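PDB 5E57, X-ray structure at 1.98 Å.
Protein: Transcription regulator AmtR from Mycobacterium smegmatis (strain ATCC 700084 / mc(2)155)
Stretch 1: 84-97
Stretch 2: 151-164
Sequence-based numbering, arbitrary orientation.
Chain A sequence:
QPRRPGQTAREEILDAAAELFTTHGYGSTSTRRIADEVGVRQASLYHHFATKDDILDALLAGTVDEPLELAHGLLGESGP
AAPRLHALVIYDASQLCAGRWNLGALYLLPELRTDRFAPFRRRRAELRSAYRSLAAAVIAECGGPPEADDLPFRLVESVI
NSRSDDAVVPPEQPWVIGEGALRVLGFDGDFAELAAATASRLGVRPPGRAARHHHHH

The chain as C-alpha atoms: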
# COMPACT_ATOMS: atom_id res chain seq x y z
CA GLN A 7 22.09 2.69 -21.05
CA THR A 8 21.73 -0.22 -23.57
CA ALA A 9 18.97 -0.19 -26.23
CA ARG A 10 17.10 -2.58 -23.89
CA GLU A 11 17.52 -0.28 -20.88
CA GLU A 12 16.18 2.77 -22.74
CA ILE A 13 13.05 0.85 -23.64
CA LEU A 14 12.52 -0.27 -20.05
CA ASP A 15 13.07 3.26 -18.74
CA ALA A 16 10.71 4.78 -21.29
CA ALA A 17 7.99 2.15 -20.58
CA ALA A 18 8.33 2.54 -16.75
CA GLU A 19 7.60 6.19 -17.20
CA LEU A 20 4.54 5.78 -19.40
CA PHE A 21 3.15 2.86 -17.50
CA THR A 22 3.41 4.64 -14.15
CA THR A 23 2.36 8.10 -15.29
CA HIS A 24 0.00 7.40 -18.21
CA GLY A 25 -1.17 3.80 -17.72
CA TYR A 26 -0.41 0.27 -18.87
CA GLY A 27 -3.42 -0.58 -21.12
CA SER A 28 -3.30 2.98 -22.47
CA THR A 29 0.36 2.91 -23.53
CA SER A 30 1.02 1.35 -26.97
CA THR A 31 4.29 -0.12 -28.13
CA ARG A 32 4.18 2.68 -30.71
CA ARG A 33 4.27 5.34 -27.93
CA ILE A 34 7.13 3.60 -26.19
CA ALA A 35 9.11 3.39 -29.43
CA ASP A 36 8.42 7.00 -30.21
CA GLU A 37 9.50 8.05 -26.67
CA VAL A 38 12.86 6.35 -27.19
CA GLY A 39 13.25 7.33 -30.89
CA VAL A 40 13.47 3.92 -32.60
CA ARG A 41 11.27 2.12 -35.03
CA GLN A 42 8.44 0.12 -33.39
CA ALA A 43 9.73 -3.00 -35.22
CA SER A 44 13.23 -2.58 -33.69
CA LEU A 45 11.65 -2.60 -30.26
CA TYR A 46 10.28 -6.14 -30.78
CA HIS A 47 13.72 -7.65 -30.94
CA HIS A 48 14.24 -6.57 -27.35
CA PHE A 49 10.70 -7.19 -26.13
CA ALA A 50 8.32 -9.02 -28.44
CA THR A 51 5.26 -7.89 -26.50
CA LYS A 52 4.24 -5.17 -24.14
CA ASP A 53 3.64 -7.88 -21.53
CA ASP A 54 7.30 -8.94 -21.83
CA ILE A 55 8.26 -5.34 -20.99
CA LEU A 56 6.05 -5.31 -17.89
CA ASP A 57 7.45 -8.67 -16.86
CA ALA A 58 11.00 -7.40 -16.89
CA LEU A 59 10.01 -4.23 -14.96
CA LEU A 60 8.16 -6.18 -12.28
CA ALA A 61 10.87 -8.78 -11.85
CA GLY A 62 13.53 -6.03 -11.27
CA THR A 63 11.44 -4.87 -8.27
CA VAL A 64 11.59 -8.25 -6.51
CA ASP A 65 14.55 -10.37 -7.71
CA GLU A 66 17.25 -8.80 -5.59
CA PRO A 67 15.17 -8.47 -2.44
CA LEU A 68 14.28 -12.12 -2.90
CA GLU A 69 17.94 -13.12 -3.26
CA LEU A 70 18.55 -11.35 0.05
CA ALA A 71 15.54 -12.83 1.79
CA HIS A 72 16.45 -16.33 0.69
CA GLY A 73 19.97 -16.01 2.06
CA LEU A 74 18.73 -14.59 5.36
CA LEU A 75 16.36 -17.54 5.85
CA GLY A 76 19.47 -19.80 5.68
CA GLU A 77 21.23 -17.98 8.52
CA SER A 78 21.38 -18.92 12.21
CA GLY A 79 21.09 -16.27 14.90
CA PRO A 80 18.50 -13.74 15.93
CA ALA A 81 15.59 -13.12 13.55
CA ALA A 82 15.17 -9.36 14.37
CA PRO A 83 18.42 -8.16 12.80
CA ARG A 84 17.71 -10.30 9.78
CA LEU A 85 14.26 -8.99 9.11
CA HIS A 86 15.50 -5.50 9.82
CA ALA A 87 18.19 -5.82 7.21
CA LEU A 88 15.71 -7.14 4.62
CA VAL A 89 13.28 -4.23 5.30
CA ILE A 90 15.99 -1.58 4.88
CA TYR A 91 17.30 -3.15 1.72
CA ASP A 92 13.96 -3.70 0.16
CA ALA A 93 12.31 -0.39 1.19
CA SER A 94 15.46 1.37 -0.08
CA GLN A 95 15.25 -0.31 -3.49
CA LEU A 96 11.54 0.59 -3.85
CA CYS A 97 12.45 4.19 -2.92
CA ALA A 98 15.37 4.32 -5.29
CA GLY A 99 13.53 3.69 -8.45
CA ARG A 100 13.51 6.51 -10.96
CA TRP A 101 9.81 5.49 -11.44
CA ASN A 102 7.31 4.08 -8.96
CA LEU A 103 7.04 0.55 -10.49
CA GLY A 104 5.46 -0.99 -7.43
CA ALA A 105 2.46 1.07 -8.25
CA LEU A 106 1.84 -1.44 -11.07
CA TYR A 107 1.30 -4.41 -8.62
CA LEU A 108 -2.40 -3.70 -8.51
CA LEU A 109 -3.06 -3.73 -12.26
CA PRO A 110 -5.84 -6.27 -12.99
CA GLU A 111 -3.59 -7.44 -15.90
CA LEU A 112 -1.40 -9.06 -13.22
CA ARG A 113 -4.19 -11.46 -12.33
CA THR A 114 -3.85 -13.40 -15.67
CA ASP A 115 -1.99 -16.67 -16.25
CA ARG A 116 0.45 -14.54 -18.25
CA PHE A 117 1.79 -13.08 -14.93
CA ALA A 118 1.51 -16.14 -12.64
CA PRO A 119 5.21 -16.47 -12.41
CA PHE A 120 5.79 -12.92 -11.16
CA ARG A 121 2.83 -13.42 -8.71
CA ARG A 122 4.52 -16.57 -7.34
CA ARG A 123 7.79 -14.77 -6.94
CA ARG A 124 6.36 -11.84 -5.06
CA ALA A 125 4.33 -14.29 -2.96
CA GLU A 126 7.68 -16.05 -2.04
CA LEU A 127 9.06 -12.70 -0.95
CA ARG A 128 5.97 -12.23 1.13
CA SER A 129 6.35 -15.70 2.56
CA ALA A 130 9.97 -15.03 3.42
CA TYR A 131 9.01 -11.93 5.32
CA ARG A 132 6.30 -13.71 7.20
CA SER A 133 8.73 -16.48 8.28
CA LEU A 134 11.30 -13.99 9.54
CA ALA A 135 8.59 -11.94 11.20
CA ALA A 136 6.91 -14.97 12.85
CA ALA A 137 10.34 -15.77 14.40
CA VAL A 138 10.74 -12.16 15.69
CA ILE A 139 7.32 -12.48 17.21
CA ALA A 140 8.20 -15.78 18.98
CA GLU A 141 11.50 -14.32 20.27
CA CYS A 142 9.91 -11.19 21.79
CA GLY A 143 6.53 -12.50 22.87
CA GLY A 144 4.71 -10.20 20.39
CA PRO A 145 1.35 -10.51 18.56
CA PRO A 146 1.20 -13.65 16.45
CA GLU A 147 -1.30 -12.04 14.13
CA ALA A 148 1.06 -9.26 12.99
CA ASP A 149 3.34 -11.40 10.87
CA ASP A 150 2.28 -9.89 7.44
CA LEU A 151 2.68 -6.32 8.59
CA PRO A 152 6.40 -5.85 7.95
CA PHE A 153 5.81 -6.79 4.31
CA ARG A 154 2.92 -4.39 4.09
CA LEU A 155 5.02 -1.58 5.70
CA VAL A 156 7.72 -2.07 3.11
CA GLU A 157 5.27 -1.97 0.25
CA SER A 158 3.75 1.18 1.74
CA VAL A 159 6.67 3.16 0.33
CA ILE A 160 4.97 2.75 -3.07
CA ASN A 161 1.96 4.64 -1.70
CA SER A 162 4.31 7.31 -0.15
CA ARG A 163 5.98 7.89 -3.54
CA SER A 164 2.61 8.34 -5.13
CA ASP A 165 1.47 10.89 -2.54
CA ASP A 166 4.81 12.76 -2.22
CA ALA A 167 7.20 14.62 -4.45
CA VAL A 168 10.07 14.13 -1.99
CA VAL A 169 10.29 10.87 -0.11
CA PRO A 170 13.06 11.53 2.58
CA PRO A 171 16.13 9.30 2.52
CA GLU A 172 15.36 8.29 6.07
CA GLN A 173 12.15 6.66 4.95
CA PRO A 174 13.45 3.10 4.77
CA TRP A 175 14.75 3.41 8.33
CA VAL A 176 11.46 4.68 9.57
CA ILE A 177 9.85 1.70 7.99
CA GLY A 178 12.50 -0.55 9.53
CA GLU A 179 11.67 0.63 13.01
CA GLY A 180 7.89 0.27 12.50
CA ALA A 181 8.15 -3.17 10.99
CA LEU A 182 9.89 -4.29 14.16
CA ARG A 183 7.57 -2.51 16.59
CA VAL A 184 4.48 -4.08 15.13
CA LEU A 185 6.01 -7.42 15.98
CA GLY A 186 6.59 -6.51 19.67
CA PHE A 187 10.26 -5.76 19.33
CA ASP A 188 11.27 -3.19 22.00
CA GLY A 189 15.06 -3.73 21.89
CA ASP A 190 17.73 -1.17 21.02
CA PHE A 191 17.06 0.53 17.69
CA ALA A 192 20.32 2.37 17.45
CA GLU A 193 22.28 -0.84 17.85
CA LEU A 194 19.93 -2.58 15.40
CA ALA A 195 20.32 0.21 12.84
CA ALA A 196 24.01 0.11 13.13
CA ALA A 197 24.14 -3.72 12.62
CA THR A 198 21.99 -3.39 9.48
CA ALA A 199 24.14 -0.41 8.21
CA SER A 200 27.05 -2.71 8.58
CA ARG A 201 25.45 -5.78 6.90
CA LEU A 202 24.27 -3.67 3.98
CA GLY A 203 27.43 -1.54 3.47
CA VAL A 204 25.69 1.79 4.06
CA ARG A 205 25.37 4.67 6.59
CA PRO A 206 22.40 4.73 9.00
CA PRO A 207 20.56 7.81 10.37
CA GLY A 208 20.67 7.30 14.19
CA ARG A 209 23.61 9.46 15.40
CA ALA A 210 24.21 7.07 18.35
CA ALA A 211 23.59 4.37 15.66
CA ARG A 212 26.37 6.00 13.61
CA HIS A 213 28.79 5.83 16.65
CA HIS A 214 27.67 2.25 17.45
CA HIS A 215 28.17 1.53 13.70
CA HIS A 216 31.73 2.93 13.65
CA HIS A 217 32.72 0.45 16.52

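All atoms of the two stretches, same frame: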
# COMPACT_ATOMS: atom_id res chain seq x y z
N ARG A 84 17.71 -9.78 11.15
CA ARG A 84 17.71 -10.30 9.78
C ARG A 84 16.56 -9.66 8.97
O ARG A 84 16.75 -9.16 7.84
CB ARG A 84 17.67 -11.83 9.79
CG ARG A 84 19.05 -12.42 10.14
CD ARG A 84 19.04 -13.92 9.92
NE ARG A 84 18.27 -14.56 10.93
CZ ARG A 84 17.47 -15.62 10.79
NH1 ARG A 84 17.21 -16.18 9.64
NH2 ARG A 84 16.86 -16.08 11.87
N LEU A 85 15.41 -9.65 9.60
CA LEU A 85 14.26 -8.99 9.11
C LEU A 85 14.53 -7.50 8.93
O LEU A 85 14.33 -6.98 7.85
CB LEU A 85 13.13 -9.18 10.07
CG LEU A 85 11.84 -8.45 9.70
CD1 LEU A 85 11.35 -8.93 8.36
CD2 LEU A 85 10.78 -8.73 10.77
N HIS A 86 15.07 -6.88 9.96
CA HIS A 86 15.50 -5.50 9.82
C HIS A 86 16.31 -5.23 8.58
O HIS A 86 16.02 -4.27 7.87
CB HIS A 86 16.21 -4.96 11.04
CG HIS A 86 16.24 -3.46 11.08
ND1 HIS A 86 17.34 -2.74 10.67
CD2 HIS A 86 15.30 -2.56 11.41
CE1 HIS A 86 17.07 -1.44 10.76
NE2 HIS A 86 15.85 -1.31 11.24
N ALA A 87 17.31 -6.06 8.29
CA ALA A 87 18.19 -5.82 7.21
C ALA A 87 17.38 -5.99 5.90
O ALA A 87 17.59 -5.22 4.96
CB ALA A 87 19.34 -6.80 7.21
N LEU A 88 16.50 -6.98 5.83
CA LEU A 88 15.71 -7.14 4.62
C LEU A 88 14.84 -5.88 4.37
O LEU A 88 14.74 -5.42 3.25
CB LEU A 88 14.83 -8.38 4.72
CG LEU A 88 13.83 -8.66 3.58
CD1 LEU A 88 14.51 -8.75 2.24
CD2 LEU A 88 13.08 -9.95 3.90
N VAL A 89 14.21 -5.37 5.42
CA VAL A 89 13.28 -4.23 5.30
C VAL A 89 14.07 -3.02 4.78
O VAL A 89 13.67 -2.34 3.82
CB VAL A 89 12.67 -3.92 6.67
CG1 VAL A 89 11.90 -2.65 6.67
CG2 VAL A 89 11.68 -5.02 7.08
N ILE A 90 15.26 -2.77 5.34
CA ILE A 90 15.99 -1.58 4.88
C ILE A 90 16.32 -1.76 3.41
O ILE A 90 16.06 -0.90 2.61
CB ILE A 90 17.26 -1.35 5.66
CG1 ILE A 90 16.91 -1.09 7.12
CG2 ILE A 90 18.11 -0.22 5.05
CD1 ILE A 90 15.86 -0.06 7.43
N TYR A 91 16.83 -2.93 3.05
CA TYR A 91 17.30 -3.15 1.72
C TYR A 91 16.18 -3.03 0.78
O TYR A 91 16.30 -2.39 -0.29
CB TYR A 91 17.93 -4.54 1.59
CG TYR A 91 18.43 -4.88 0.21
CD1 TYR A 91 19.70 -4.44 -0.22
CD2 TYR A 91 17.66 -5.60 -0.67
CE1 TYR A 91 20.18 -4.75 -1.49
CE2 TYR A 91 18.16 -5.97 -1.95
CZ TYR A 91 19.43 -5.54 -2.36
OH TYR A 91 19.96 -5.84 -3.60
N ASP A 92 15.08 -3.65 1.12
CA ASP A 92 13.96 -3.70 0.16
C ASP A 92 13.29 -2.32 0.06
O ASP A 92 13.05 -1.81 -1.04
CB ASP A 92 12.96 -4.77 0.63
CG ASP A 92 12.02 -5.24 -0.45
OD1 ASP A 92 12.06 -4.72 -1.59
OD2 ASP A 92 11.18 -6.12 -0.08
N ALA A 93 12.94 -1.72 1.21
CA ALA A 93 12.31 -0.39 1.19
C ALA A 93 13.23 0.60 0.44
O ALA A 93 12.74 1.44 -0.40
CB ALA A 93 12.06 0.05 2.61
N SER A 94 14.52 0.53 0.71
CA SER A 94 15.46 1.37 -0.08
C SER A 94 15.36 1.18 -1.57
O SER A 94 15.29 2.18 -2.35
CB SER A 94 16.88 1.15 0.33
OG SER A 94 17.02 1.32 1.74
N GLN A 95 15.37 -0.07 -2.03
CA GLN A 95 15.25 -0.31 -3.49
C GLN A 95 13.93 0.21 -4.12
O GLN A 95 13.93 0.77 -5.23
CB GLN A 95 15.40 -1.80 -3.78
CG GLN A 95 16.87 -2.22 -3.81
CD GLN A 95 17.14 -3.35 -4.80
OE1 GLN A 95 18.31 -3.66 -5.13
NE2 GLN A 95 16.06 -3.97 -5.28
N LEU A 96 12.82 0.02 -3.41
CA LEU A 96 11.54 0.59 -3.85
C LEU A 96 11.56 2.11 -3.82
O LEU A 96 10.87 2.75 -4.62
CB LEU A 96 10.37 0.09 -3.01
CG LEU A 96 10.03 -1.41 -3.08
CD1 LEU A 96 8.88 -1.78 -2.16
CD2 LEU A 96 9.73 -1.85 -4.49
N CYS A 97 12.31 2.72 -2.92
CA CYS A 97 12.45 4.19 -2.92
C CYS A 97 13.40 4.66 -3.98
O CYS A 97 13.32 5.81 -4.38
CB CYS A 97 12.95 4.73 -1.59
SG CYS A 97 11.74 4.55 -0.32
N LEU A 151 2.61 -7.74 8.56
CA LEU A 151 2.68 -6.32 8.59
C LEU A 151 4.04 -5.76 8.18
O LEU A 151 4.08 -4.73 7.53
CB LEU A 151 2.17 -5.75 9.90
CG LEU A 151 0.71 -6.18 10.19
CD1 LEU A 151 0.31 -5.54 11.49
CD2 LEU A 151 -0.27 -5.80 9.10
N PRO A 152 5.14 -6.46 8.43
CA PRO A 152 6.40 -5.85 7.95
C PRO A 152 6.48 -5.79 6.44
O PRO A 152 6.98 -4.78 5.86
CB PRO A 152 7.48 -6.79 8.48
CG PRO A 152 6.90 -7.24 9.75
CD PRO A 152 5.44 -7.51 9.42
N PHE A 153 5.93 -6.82 5.80
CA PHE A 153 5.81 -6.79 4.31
C PHE A 153 4.96 -5.63 3.87
O PHE A 153 5.33 -4.90 2.95
CB PHE A 153 5.26 -8.11 3.79
CG PHE A 153 5.01 -8.15 2.32
CD1 PHE A 153 6.03 -8.22 1.44
CD2 PHE A 153 3.69 -8.28 1.83
CE1 PHE A 153 5.78 -8.34 0.06
CE2 PHE A 153 3.45 -8.38 0.48
CZ PHE A 153 4.49 -8.41 -0.41
N ARG A 154 3.84 -5.47 4.48
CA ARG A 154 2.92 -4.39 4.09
C ARG A 154 3.54 -3.00 4.33
O ARG A 154 3.38 -2.13 3.49
CB ARG A 154 1.62 -4.52 4.83
CG ARG A 154 0.89 -5.83 4.60
CD ARG A 154 0.52 -5.99 3.15
NE ARG A 154 0.05 -7.33 2.83
CZ ARG A 154 -0.11 -7.81 1.59
NH1 ARG A 154 0.17 -7.10 0.54
NH2 ARG A 154 -0.52 -9.05 1.41
N LEU A 155 4.28 -2.83 5.42
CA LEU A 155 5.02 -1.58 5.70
C LEU A 155 6.06 -1.28 4.67
O LEU A 155 6.18 -0.14 4.20
CB LEU A 155 5.66 -1.57 7.09
CG LEU A 155 4.62 -1.34 8.16
CD1 LEU A 155 5.10 -1.82 9.51
CD2 LEU A 155 4.28 0.13 8.20
N VAL A 156 6.74 -2.31 4.18
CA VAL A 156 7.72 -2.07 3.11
C VAL A 156 7.09 -1.64 1.82
O VAL A 156 7.58 -0.66 1.14
CB VAL A 156 8.55 -3.34 2.84
CG1 VAL A 156 9.35 -3.25 1.57
CG2 VAL A 156 9.41 -3.68 4.04
N GLU A 157 6.00 -2.31 1.46
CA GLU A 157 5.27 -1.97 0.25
C GLU A 157 4.57 -0.61 0.37
O GLU A 157 4.30 0.03 -0.64
CB GLU A 157 4.28 -3.13 -0.17
CG GLU A 157 5.10 -4.34 -0.70
CD GLU A 157 4.38 -5.19 -1.72
OE1 GLU A 157 3.13 -5.14 -1.71
OE2 GLU A 157 5.06 -5.94 -2.50
N SER A 158 4.35 -0.14 1.59
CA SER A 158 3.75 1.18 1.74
C SER A 158 4.59 2.29 1.16
O SER A 158 4.09 3.39 0.85
CB SER A 158 3.37 1.48 3.18
OG SER A 158 4.45 1.96 3.89
N VAL A 159 5.85 2.05 0.93
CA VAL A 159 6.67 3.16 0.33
C VAL A 159 6.18 3.55 -1.09
O VAL A 159 6.36 4.69 -1.54
CB VAL A 159 8.20 2.90 0.42
CG1 VAL A 159 8.60 2.44 1.80
CG2 VAL A 159 8.68 1.89 -0.62
N ILE A 160 5.56 2.57 -1.76
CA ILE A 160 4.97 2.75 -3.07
C ILE A 160 3.84 3.80 -2.97
O ILE A 160 3.82 4.76 -3.74
CB ILE A 160 4.39 1.47 -3.64
CG1 ILE A 160 5.44 0.41 -3.96
CG2 ILE A 160 3.60 1.77 -4.93
CD1 ILE A 160 4.85 -1.01 -3.89
N ASN A 161 2.99 3.65 -1.98
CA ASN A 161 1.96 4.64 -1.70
C ASN A 161 2.55 6.01 -1.31
O ASN A 161 2.03 7.03 -1.71
CB ASN A 161 1.04 4.15 -0.61
CG ASN A 161 0.42 2.79 -0.92
OD1 ASN A 161 -0.75 2.69 -1.25
ND2 ASN A 161 1.24 1.73 -0.83
N SER A 162 3.64 6.04 -0.53
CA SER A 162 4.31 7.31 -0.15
C SER A 162 4.84 8.05 -1.38
O SER A 162 4.66 9.26 -1.50
CB SER A 162 5.47 7.10 0.83
OG SER A 162 5.03 6.52 2.04
N ARG A 163 5.47 7.30 -2.30
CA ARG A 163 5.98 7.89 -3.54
C ARG A 163 4.89 8.52 -4.43
O ARG A 163 5.13 9.48 -5.16
CB ARG A 163 6.71 6.81 -4.35
CG ARG A 163 8.08 6.51 -3.82
CD ARG A 163 8.83 5.59 -4.76
NE ARG A 163 9.19 6.27 -5.99
CZ ARG A 163 10.16 5.89 -6.80
NH1 ARG A 163 10.90 4.79 -6.49
NH2 ARG A 163 10.41 6.60 -7.92
N SER A 164 3.71 7.91 -4.38
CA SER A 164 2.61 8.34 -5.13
C SER A 164 2.07 9.64 -4.55
O SER A 164 1.66 10.50 -5.30
CB SER A 164 1.50 7.31 -5.02
OG SER A 164 0.47 7.63 -5.91

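Residues 84-97 and 151-164 form two helices that run nearly parallel, their axes inclined at 19° and approaching to 8.7 Å. The contact buries 523 Å² in total and is largely apolar, with L96, V156 and V159 covering the most surface.

V156 is the central knob. Its side chain points toward the first helix and sits among V89, D92, A93 and L96. With chi1 in the t rotamer, its CG2 lies 3.8 Å from V89 CG1, while its CG1 lies 4.0 Å from L96 CD1 and 3.9 Å from the backbone N of A93. Here the CA atoms of A93 and V156 are 5.3 Å apart, and the small alanine side chain leaves the valine close to the opposing backbone. D92 contributes to the wall of the same hole, with OD2 3.8 Å from V156 CG1; this carboxylate oxygen is hydrogen-bonded elsewhere in the structure, so its polarity is satisfied beside the valine methyl.

L96 points toward the second helix and reaches along it. Its CB packs 3.4 Å from V159 CG2, the tightest apolar contact of the interface, and its CD1 extends to 3.7 Å from the carbonyl O of V156. V159, in the m rotamer, also meets A93, with CG1 4.3 Å from A93 CB, and C97, whose SG lies 4.0 Å from V159 CB. The second helix is kinked here, the N atoms of V159 and I160 lacking bonds to the turn before.

One hydrogen bond joins the helices: R163 NH1 donates to L96 O at 2.8 Å, with the carbonyl near the guanidinium plane. The long arginine side chain spans the gap to reach this backbone acceptor. At the other end, where L85 CD2 approaches P152 CG at 4.3 Å, the packing is looser and wholly apolar.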